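PDB 2J3Z: C2 toxin component I from Clostridium botulinum, which is the enzymatic component of a binary toxin and ADP-ribosylates actin of the host cell, with NAD+ as the donor. Local coordinates for residues F365-S370 against I421-I426; E218-N223 against I296-V301; K19-E24 against V183-N188. The protein carries 1 engineered substitution. One frame throughout, in Å; residues are numbered along the deposited sequence.

Contact 1: residues F365-S370 against I421-I426; sequences FRLRLS and IDAEGI
With chi1 at 176°, CG trans to its own N, and the chain drawn straight as far as NE, Arg366 runs alongside Asp422, whose chi1 of -81° swings the carboxylate over to meet it. The two lie on adjacent parallel strands of the mixed sheet in an ADP-ribosyltransferase fold, where 363-369 is flanked by 295-301 and by 414-426. Register is set by the backbone: Arg366 N donates to Ile421 O at 2.7 Å, Arg366 O accepts from Ala423 N, and the zigzag repeats two residues on, as expected of parallel strands, through Arg368 N to Ala423 O and Gly425 N to Arg368 O, the latter at 3.0 Å. In the salt bridge Arg366 NH1 stands 2.8 Å from Asp422 OD1, which lies close to the guanidinium plane; NH1 comes to the syn side of the carboxylate but well out of its plane, the two planes being turned 77° apart. A water donates to both Asp422 OD1 and Arg366 O, tying side chain to strand. Arg366 NH2 also pairs with Glu218, and Asp422 OD2 with Arg402, so these buried charges are probably balanced as a network. Farther along this face the Arg368-Glu424 bridge is longer, NH2 to OE2 3.4 Å, and Gln139 bonds to both ends of it. The opposite face is apolar: Phe365 CD1 rests 3.7 Å from Ile421 CG2, the two side chains pointing the same way, and Leu367 CD1 lies 4.0 Å from Ala423 CB. Where the strands part, a second water accepts from Ser370 N at 2.9 Å and donates to Gly425 O.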
loop_
_atom_site.group_PDB
_atom_site.type_symbol
_atom_site.label_atom_id
_atom_site.label_comp_id
_atom_site.label_asym_id
_atom_site.label_seq_id
_atom_site.Cartn_x
_atom_site.Cartn_y
_atom_site.Cartn_z
ATOM N N PHE A 365 -8.858 -4.145 2.989
ATOM C CA PHE A 365 -8.618 -2.889 3.675
ATOM C C PHE A 365 -7.157 -2.821 4.173
ATOM O O PHE A 365 -6.696 -3.695 4.930
ATOM C CB PHE A 365 -9.528 -2.769 4.885
ATOM C CG PHE A 365 -10.941 -2.370 4.570
ATOM C CD1 PHE A 365 -11.227 -1.114 4.023
ATOM C CD2 PHE A 365 -11.995 -3.236 4.867
ATOM C CE1 PHE A 365 -12.547 -0.735 3.762
ATOM C CE2 PHE A 365 -13.320 -2.865 4.593
ATOM C CZ PHE A 365 -13.591 -1.612 4.049
ATOM N N ARG A 366 -6.444 -1.793 3.741
ATOM C CA ARG A 366 -5.097 -1.532 4.206
ATOM C C ARG A 366 -5.229 -0.276 5.067
ATOM O O ARG A 366 -5.363 0.856 4.558
ATOM C CB ARG A 366 -4.138 -1.358 3.030
ATOM C CG ARG A 366 -2.720 -0.984 3.393
ATOM C CD ARG A 366 -1.771 -1.055 2.150
ATOM N NE ARG A 366 -0.421 -0.639 2.496
ATOM C CZ ARG A 366 0.046 0.611 2.392
ATOM N NH1 ARG A 366 -0.737 1.584 1.924
ATOM N NH2 ARG A 366 1.306 0.899 2.754
ATOM N N LEU A 367 -5.179 -0.518 6.382
ATOM C CA LEU A 367 -5.624 0.430 7.397
ATOM C C LEU A 367 -4.471 1.093 8.074
ATOM O O LEU A 367 -3.618 0.429 8.635
ATOM C CB LEU A 367 -6.435 -0.305 8.470
ATOM C CG LEU A 367 -7.959 -0.489 8.423
ATOM C CD1 LEU A 367 -8.691 -0.043 7.139
ATOM C CD2 LEU A 367 -8.277 -1.914 8.762
ATOM N N ARG A 368 -4.468 2.416 8.027
ATOM C CA ARG A 368 -3.495 3.190 8.744
ATOM C C ARG A 368 -4.052 3.388 10.137
ATOM O O ARG A 368 -5.034 4.123 10.330
ATOM C CB ARG A 368 -3.234 4.552 8.073
ATOM C CG ARG A 368 -2.052 5.301 8.717
ATOM C CD ARG A 368 -1.714 6.672 8.107
ATOM N NE ARG A 368 -1.453 6.581 6.671
ATOM C CZ ARG A 368 -2.027 7.356 5.740
ATOM N NH1 ARG A 368 -1.729 7.202 4.442
ATOM N NH2 ARG A 368 -2.891 8.302 6.097
ATOM N N LEU A 369 -3.427 2.726 11.105
ATOM C CA LEU A 369 -3.805 2.951 12.484
ATOM C C LEU A 369 -2.874 3.999 13.040
ATOM O O LEU A 369 -1.667 3.799 13.026
ATOM C CB LEU A 369 -3.698 1.651 13.280
ATOM C CG LEU A 369 -4.319 0.425 12.620
ATOM C CD1 LEU A 369 -3.949 -0.869 13.389
ATOM C CD2 LEU A 369 -5.851 0.564 12.344
ATOM N N SER A 370 -3.442 5.115 13.515
ATOM C CA SER A 370 -2.688 6.209 14.131
ATOM C C SER A 370 -2.209 5.793 15.497
ATOM O O SER A 370 -2.876 5.021 16.158
ATOM C CB SER A 370 -3.582 7.443 14.364
ATOM O OG SER A 370 -4.063 7.984 13.160
ATOM N N ILE A 421 -7.690 -1.597 -0.626
ATOM C CA ILE A 421 -8.448 -0.407 -0.230
ATOM C C ILE A 421 -7.693 0.291 0.885
ATOM O O ILE A 421 -7.732 -0.128 2.049
ATOM C CB ILE A 421 -9.871 -0.786 0.212
ATOM C CG1 ILE A 421 -10.580 -1.532 -0.910
ATOM C CG2 ILE A 421 -10.667 0.424 0.651
ATOM C CD1 ILE A 421 -11.956 -2.104 -0.486
ATOM N N ASP A 422 -6.988 1.358 0.514
ATOM C CA ASP A 422 -6.302 2.200 1.465
ATOM C C ASP A 422 -7.261 3.077 2.251
ATOM O O ASP A 422 -7.970 3.914 1.675
ATOM C CB ASP A 422 -5.272 3.072 0.746
ATOM C CG ASP A 422 -3.993 2.320 0.465
ATOM O OD1 ASP A 422 -3.484 1.690 1.416
ATOM O OD2 ASP A 422 -3.497 2.359 -0.684
ATOM N N ALA A 423 -7.266 2.887 3.575
ATOM C CA ALA A 423 -8.069 3.713 4.457
ATOM C C ALA A 423 -7.319 4.001 5.747
ATOM O O ALA A 423 -6.441 3.221 6.170
ATOM C CB ALA A 423 -9.454 3.040 4.770
ATOM N N GLU A 424 -7.689 5.139 6.324
ATOM C CA GLU A 424 -7.336 5.539 7.669
ATOM C C GLU A 424 -8.388 5.120 8.688
ATOM O O GLU A 424 -9.579 5.413 8.515
ATOM C CB GLU A 424 -7.276 7.049 7.733
ATOM C CG GLU A 424 -6.142 7.659 6.945
ATOM C CD GLU A 424 -6.076 9.152 7.172
ATOM O OE1 GLU A 424 -6.171 9.621 8.339
ATOM O OE2 GLU A 424 -5.942 9.852 6.163
ATOM N N GLY A 425 -7.942 4.448 9.750
ATOM C CA GLY A 425 -8.789 4.153 10.891
ATOM C C GLY A 425 -9.043 5.447 11.624
ATOM O O GLY A 425 -8.091 6.107 12.020
ATOM N N ILE A 426 -10.318 5.812 11.781
ATOM C CA ILE A 426 -10.747 7.064 12.456
ATOM C C ILE A 426 -11.707 6.709 13.593
ATOM O O ILE A 426 -12.634 5.905 13.395
ATOM C CB ILE A 426 -11.485 8.041 11.502
ATOM C CG1 ILE A 426 -10.651 8.344 10.245
ATOM C CG2 ILE A 426 -11.796 9.337 12.213
ATOM C CD1 ILE A 426 -11.213 9.472 9.358
HETATM O O HOH W 1 -3.530 2.806 4.093
HETATM O O HOH W 2 -6.369 5.203 13.783
#

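Contact 2: residues E218-N223 against I296-V301; sequences ELDFYN and IAYRRV. With SO4 (sulfate ion), chain M.
An Asx turn in the loop after strand 206-216 is the feature that Tyr298 holds from edge strand 295-301 of the other sheet. Asp220 OD1 accepts two hydrogen bonds: Tyr222 N, two residues on, closes the turn at 2.9 Å from 40° out of the carboxylate plane, while the Tyr298 OH donates at 2.8 Å to the syn lone pair. Asp220 OD1 therefore sits at the edge of the Tyr298 ring, in its plane, and the two side chains meet at about a right angle. The Tyr222 ring lies against the same carboxylate, with Asp220 CG 3.5 Å above the ring plane and over its centre. Asp220 OD2 is taken by Arg366, so the group is fixed on several sides and probably stays ionised. One backbone bond joins the segments, Ile296 N to Leu219 O at 2.9 Å, nearly along the C=O axis; a water links Ile296 O to Phe221 N. Ile296 touches both acids: its CB lies 3.7 Å from Asp220 CG and its CD1 3.5 Å from Glu218 OE1, while OE2 of Glu218 bonds to Thr142. At the other end of the strand, Arg299 NH1 binds O1 of a sulfate, probably from the crystallisation liquor, at 2.8 Å, and its NH2 reaches Ser348 O. An arginine on this strand beside the Ser348-Thr349-Ser350 strand is consistent with the R-S-E pattern of ADP-ribosyltransferase toxins.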
loop_
_atom_site.group_PDB
_atom_site.type_symbol
_atom_site.label_atom_id
_atom_site.label_comp_id
_atom_site.label_asym_id
_atom_site.label_seq_id
_atom_site.Cartn_x
_atom_site.Cartn_y
_atom_site.Cartn_z
ATOM N N GLU A 218 6.079 3.640 5.198
ATOM C CA GLU A 218 5.146 3.227 6.247
ATOM C C GLU A 218 5.620 1.919 6.871
ATOM O O GLU A 218 6.219 1.085 6.194
ATOM C CB GLU A 218 3.746 3.038 5.656
ATOM C CG GLU A 218 3.132 4.357 5.216
ATOM C CD GLU A 218 1.672 4.245 4.803
ATOM O OE1 GLU A 218 0.782 4.711 5.551
ATOM O OE2 GLU A 218 1.423 3.698 3.714
ATOM N N LEU A 219 5.339 1.761 8.161
ATOM C CA LEU A 219 5.486 0.504 8.853
ATOM C C LEU A 219 4.396 -0.473 8.396
ATOM O O LEU A 219 3.254 -0.432 8.873
ATOM C CB LEU A 219 5.467 0.719 10.359
ATOM C CG LEU A 219 5.729 -0.499 11.244
ATOM C CD1 LEU A 219 7.095 -1.101 10.932
ATOM C CD2 LEU A 219 5.611 -0.112 12.706
ATOM N N ASP A 220 4.777 -1.355 7.472
ATOM C CA ASP A 220 3.839 -2.222 6.792
ATOM C C ASP A 220 4.516 -3.562 6.547
ATOM O O ASP A 220 5.598 -3.622 5.957
ATOM C CB ASP A 220 3.420 -1.568 5.458
ATOM C CG ASP A 220 2.340 -2.327 4.707
ATOM O OD1 ASP A 220 1.971 -3.491 5.049
ATOM O OD2 ASP A 220 1.869 -1.727 3.719
ATOM N N PHE A 221 3.864 -4.634 7.001
ATOM C CA PHE A 221 4.460 -5.964 6.915
ATOM C C PHE A 221 3.922 -6.793 5.758
ATOM O O PHE A 221 4.336 -7.924 5.570
ATOM C CB PHE A 221 4.294 -6.676 8.263
ATOM C CG PHE A 221 4.924 -5.924 9.403
ATOM C CD1 PHE A 221 4.128 -5.305 10.370
ATOM C CD2 PHE A 221 6.322 -5.785 9.473
ATOM C CE1 PHE A 221 4.702 -4.597 11.421
ATOM C CE2 PHE A 221 6.910 -5.047 10.515
ATOM C CZ PHE A 221 6.088 -4.463 11.501
ATOM N N TYR A 222 3.027 -6.200 4.966
ATOM C CA TYR A 222 2.377 -6.891 3.844
ATOM C C TYR A 222 1.898 -8.300 4.230
ATOM O O TYR A 222 1.205 -8.461 5.248
ATOM C CB TYR A 222 3.309 -6.860 2.615
ATOM C CG TYR A 222 3.561 -5.426 2.220
ATOM C CD1 TYR A 222 2.554 -4.685 1.593
ATOM C CD2 TYR A 222 4.788 -4.786 2.505
ATOM C CE1 TYR A 222 2.749 -3.341 1.219
ATOM C CE2 TYR A 222 4.991 -3.430 2.144
ATOM C CZ TYR A 222 3.956 -2.725 1.504
ATOM O OH TYR A 222 4.101 -1.403 1.130
ATOM N N ASN A 223 2.272 -9.315 3.458
ATOM C CA ASN A 223 1.800 -10.682 3.735
ATOM C C ASN A 223 2.665 -11.447 4.731
ATOM O O ASN A 223 2.254 -12.493 5.241
ATOM C CB ASN A 223 1.618 -11.482 2.422
ATOM C CG ASN A 223 2.880 -11.533 1.594
ATOM O OD1 ASN A 223 3.778 -10.696 1.752
ATOM N ND2 ASN A 223 2.962 -12.511 0.692
ATOM N N ILE A 296 0.406 -0.103 9.440
ATOM C CA ILE A 296 -0.574 -0.715 8.576
ATOM C C ILE A 296 -0.974 -2.100 9.113
ATOM O O ILE A 296 -0.112 -2.941 9.474
ATOM C CB ILE A 296 -0.082 -0.798 7.112
ATOM C CG1 ILE A 296 0.476 0.554 6.647
ATOM C CG2 ILE A 296 -1.192 -1.253 6.199
ATOM C CD1 ILE A 296 -0.588 1.637 6.436
ATOM N N ALA A 297 -2.290 -2.303 9.184
ATOM C CA ALA A 297 -2.859 -3.587 9.533
ATOM C C ALA A 297 -3.921 -3.851 8.474
ATOM O O ALA A 297 -4.351 -2.941 7.773
ATOM C CB ALA A 297 -3.423 -3.584 10.922
ATOM N N TYR A 298 -4.311 -5.108 8.349
ATOM C CA TYR A 298 -5.144 -5.573 7.245
ATOM C C TYR A 298 -6.423 -6.247 7.709
ATOM O O TYR A 298 -6.429 -6.981 8.715
ATOM C CB TYR A 298 -4.329 -6.578 6.417
ATOM C CG TYR A 298 -3.206 -5.918 5.665
ATOM C CD1 TYR A 298 -1.920 -5.838 6.195
ATOM C CD2 TYR A 298 -3.442 -5.347 4.418
ATOM C CE1 TYR A 298 -0.893 -5.204 5.480
ATOM C CE2 TYR A 298 -2.439 -4.745 3.699
ATOM C CZ TYR A 298 -1.171 -4.660 4.214
ATOM O OH TYR A 298 -0.200 -4.028 3.441
ATOM N N ARG A 299 -7.481 -6.024 6.941
ATOM C CA ARG A 299 -8.758 -6.682 7.161
ATOM C C ARG A 299 -9.343 -7.055 5.810
ATOM O O ARG A 299 -9.784 -6.190 5.062
ATOM C CB ARG A 299 -9.729 -5.750 7.909
ATOM C CG ARG A 299 -11.037 -6.372 8.267
ATOM C CD ARG A 299 -11.890 -5.447 9.193
ATOM N NE ARG A 299 -13.274 -5.935 9.213
ATOM C CZ ARG A 299 -13.716 -6.982 9.909
ATOM N NH1 ARG A 299 -14.989 -7.337 9.813
ATOM N NH2 ARG A 299 -12.893 -7.669 10.687
ATOM N N ARG A 300 -9.340 -8.339 5.491
ATOM C CA ARG A 300 -9.982 -8.806 4.271
ATOM C C ARG A 300 -11.465 -9.052 4.559
ATOM O O ARG A 300 -11.820 -9.688 5.575
ATOM C CB ARG A 300 -9.286 -10.076 3.748
ATOM C CG ARG A 300 -7.869 -9.847 3.175
ATOM C CD ARG A 300 -7.267 -11.123 2.601
ATOM N NE ARG A 300 -6.115 -10.824 1.735
ATOM C CZ ARG A 300 -6.154 -10.779 0.396
ATOM N NH1 ARG A 300 -7.282 -11.045 -0.269
ATOM N NH2 ARG A 300 -5.047 -10.475 -0.288
ATOM N N VAL A 301 -12.320 -8.552 3.664
ATOM C CA VAL A 301 -13.782 -8.712 3.753
ATOM C C VAL A 301 -14.372 -9.057 2.382
ATOM O O VAL A 301 -13.673 -8.988 1.360
ATOM C CB VAL A 301 -14.518 -7.432 4.351
ATOM C CG1 VAL A 301 -13.984 -7.051 5.718
ATOM C CG2 VAL A 301 -14.470 -6.217 3.379
HETATM S S SO4 M . -16.169 -10.470 11.395
HETATM O O1 SO4 M . -16.700 -9.154 11.050
HETATM O O2 SO4 M . -15.510 -11.109 10.247
HETATM O O3 SO4 M . -15.162 -10.301 12.455
HETATM O O4 SO4 M . -17.267 -11.345 11.807
HETATM O O HOH W 3 1.260 -4.777 8.411
#

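Contact 3: residues K19-E24 against V183-N188; sequences KKWGKE and VSLLLN. With SO4 (sulfate ion), chain N.
Lys19 O accepts from Lys23 N at 3.0 Å, and the helical turn that this bond secures presents Lys19, Trp21 and Gly22 to Val183 and Leu185. No hydrogen bond crosses between the segments; the contact is made by carbon atoms. Gly22 brings the backbones nearest, its CA 5.7 Å from Val183 CA and, lacking a side chain, 3.7 Å from Val183 CG1. The other branch of the valine, CG2, is met at 3.7 Å by Lys19 CE: the lysine leaves the helix pointing away from the strand, but bends at chi2 and chi3 bring its aliphatic end back across the valine. Helix 15-31 thus lies against strand 182-187 of the eight-stranded mixed sheet in the N-terminal ADP-ribosyltransferase-like half of the chain, the half that in binary toxins of this kind probably docks to the translocation component. The short segment axes approach to 8.6 Å and are inclined at 41°. Trp21 reaches farther along the strand, to Leu185. Its chi1 of -172°, which sets CG trans to the backbone N, carries the indole along the strand until CH2 lies 3.9 Å from Leu185 CD2. That methyl is in the ring plane, at the edge, and the two side chains are roughly perpendicular; Val183 CG1 also approaches the ring edge, more loosely. Val176 of the adjacent strand 175-179 touches both Trp21 and Leu185, and the ring of Phe10 meets the indole at about 55°. Beyond the strand, Asn188 ND2 bonds to Asp173 OD1 and, weakly, at 3.2 Å to O2 of a sulfate.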
loop_
_atom_site.group_PDB
_atom_site.type_symbol
_atom_site.label_atom_id
_atom_site.label_comp_id
_atom_site.label_asym_id
_atom_site.label_seq_id
_atom_site.Cartn_x
_atom_site.Cartn_y
_atom_site.Cartn_z
ATOM N N LYS A 19 23.362 11.684 -19.563
ATOM C CA LYS A 19 23.694 10.517 -20.404
ATOM C C LYS A 19 25.057 9.877 -20.088
ATOM O O LYS A 19 25.167 8.646 -20.004
ATOM C CB LYS A 19 23.650 10.890 -21.891
ATOM C CG LYS A 19 22.263 11.045 -22.500
ATOM C CD LYS A 19 21.716 9.715 -23.030
ATOM C CE LYS A 19 20.830 9.015 -22.010
ATOM N NZ LYS A 19 20.500 7.643 -22.447
ATOM N N LYS A 20 26.080 10.713 -19.912
ATOM C CA LYS A 20 27.436 10.240 -19.624
ATOM C C LYS A 20 27.479 9.562 -18.247
ATOM O O LYS A 20 27.981 8.448 -18.120
ATOM C CB LYS A 20 28.437 11.389 -19.702
ATOM C CG LYS A 20 29.886 10.945 -19.717
ATOM C CD LYS A 20 30.808 12.076 -20.226
ATOM C CE LYS A 20 32.159 11.542 -20.705
ATOM N NZ LYS A 20 32.803 12.400 -21.787
ATOM N N TRP A 21 26.927 10.229 -17.236
ATOM C CA TRP A 21 26.836 9.681 -15.905
ATOM C C TRP A 21 26.039 8.360 -15.892
ATOM O O TRP A 21 26.421 7.379 -15.219
ATOM C CB TRP A 21 26.149 10.707 -15.005
ATOM C CG TRP A 21 26.160 10.324 -13.553
ATOM C CD1 TRP A 21 27.163 10.582 -12.649
ATOM C CD2 TRP A 21 25.137 9.619 -12.825
ATOM N NE1 TRP A 21 26.819 10.089 -11.416
ATOM C CE2 TRP A 21 25.588 9.490 -11.492
ATOM C CE3 TRP A 21 23.885 9.092 -13.169
ATOM C CZ2 TRP A 21 24.838 8.861 -10.506
ATOM C CZ3 TRP A 21 23.144 8.461 -12.196
ATOM C CH2 TRP A 21 23.622 8.347 -10.869
ATOM N N GLY A 22 24.924 8.360 -16.628
ATOM C CA GLY A 22 23.999 7.239 -16.665
ATOM C C GLY A 22 24.601 5.990 -17.264
ATOM O O GLY A 22 24.332 4.880 -16.790
ATOM N N LYS A 23 25.413 6.175 -18.302
ATOM C CA LYS A 23 26.028 5.076 -19.049
ATOM C C LYS A 23 27.082 4.351 -18.198
ATOM O O LYS A 23 27.048 3.122 -18.075
ATOM C CB LYS A 23 26.649 5.607 -20.341
ATOM C CG LYS A 23 27.289 4.558 -21.227
ATOM C CD LYS A 23 27.888 5.223 -22.464
ATOM C CE LYS A 23 28.302 4.186 -23.507
ATOM N NZ LYS A 23 28.966 4.862 -24.649
ATOM N N GLU A 24 27.993 5.121 -17.601
ATOM C CA GLU A 24 28.989 4.570 -16.695
ATOM C C GLU A 24 28.367 3.823 -15.508
ATOM O O GLU A 24 28.749 2.692 -15.206
ATOM C CB GLU A 24 29.939 5.663 -16.202
ATOM C CG GLU A 24 31.213 5.095 -15.574
ATOM C CD GLU A 24 31.921 4.063 -16.473
ATOM O OE1 GLU A 24 32.083 4.320 -17.697
ATOM O OE2 GLU A 24 32.323 2.987 -15.954
ATOM N N VAL A 183 17.528 8.910 -18.269
ATOM C CA VAL A 183 18.401 8.340 -17.238
ATOM C C VAL A 183 17.621 8.258 -15.930
ATOM O O VAL A 183 17.075 9.262 -15.452
ATOM C CB VAL A 183 19.691 9.127 -17.022
ATOM C CG1 VAL A 183 20.575 8.355 -16.066
ATOM C CG2 VAL A 183 20.429 9.354 -18.350
ATOM N N SER A 184 17.559 7.068 -15.347
ATOM C CA SER A 184 16.874 6.952 -14.062
ATOM C C SER A 184 17.538 6.035 -13.026
ATOM O O SER A 184 18.334 5.121 -13.366
ATOM C CB SER A 184 15.411 6.515 -14.276
ATOM O OG SER A 184 15.385 5.200 -14.793
ATOM N N LEU A 185 17.196 6.286 -11.759
ATOM C CA LEU A 185 17.497 5.316 -10.692
ATOM C C LEU A 185 16.343 4.350 -10.513
ATOM O O LEU A 185 15.183 4.716 -10.710
ATOM C CB LEU A 185 17.826 5.963 -9.347
ATOM C CG LEU A 185 18.725 7.206 -9.277
ATOM C CD1 LEU A 185 18.992 7.545 -7.830
ATOM C CD2 LEU A 185 20.035 7.016 -9.963
ATOM N N LEU A 186 16.674 3.107 -10.180
ATOM C CA LEU A 186 15.690 2.138 -9.723
ATOM C C LEU A 186 15.858 1.978 -8.225
ATOM O O LEU A 186 16.981 1.919 -7.730
ATOM C CB LEU A 186 15.830 0.789 -10.451
ATOM C CG LEU A 186 14.703 -0.219 -10.198
ATOM C CD1 LEU A 186 13.369 0.265 -10.768
ATOM C CD2 LEU A 186 15.068 -1.599 -10.754
ATOM N N LEU A 187 14.731 1.926 -7.512
ATOM C CA LEU A 187 14.728 1.813 -6.061
ATOM C C LEU A 187 13.770 0.732 -5.585
ATOM O O LEU A 187 12.919 0.288 -6.339
ATOM C CB LEU A 187 14.393 3.172 -5.425
ATOM C CG LEU A 187 15.129 4.416 -5.971
ATOM C CD1 LEU A 187 14.345 5.704 -5.631
ATOM C CD2 LEU A 187 16.538 4.520 -5.486
ATOM N N ASN A 188 13.932 0.319 -4.331
ATOM C CA ASN A 188 13.147 -0.744 -3.703
ATOM C C ASN A 188 11.626 -0.567 -3.708
ATOM O O ASN A 188 11.105 0.540 -3.815
ATOM C CB ASN A 188 13.580 -0.893 -2.228
ATOM C CG ASN A 188 14.846 -1.715 -2.053
ATOM O OD1 ASN A 188 15.125 -2.608 -2.837
ATOM N ND2 ASN A 188 15.587 -1.439 -1.003
HETATM S S SO4 N . 16.903 1.045 1.521
HETATM O O1 SO4 N . 15.637 1.142 2.251
HETATM O O2 SO4 N . 16.654 1.362 0.112
HETATM O O3 SO4 N . 17.833 2.018 2.100
HETATM O O4 SO4 N . 17.469 -0.308 1.648
#

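From the N terminus, contact 3 closes first, bringing the initial helix 15-31 back to strand 182-187 across 158 residues. Contact 2 then spans a largely helical excursion from the loop after strand 206-216 to strand 295-301, and contact 1 follows by pairing strand 363-369 with 414-426. The three loops run in series; none nests in or crosses another. Contacts 1 and 2 adjoin, their centres 9 Å apart, because strand 363-369 lies between strands 295-301 and 414-426, and the 218-223 loop joins the first sheet to the second there. Contact 3 belongs to the far end of the first sheet, its centre about 32 Å from that of contact 2.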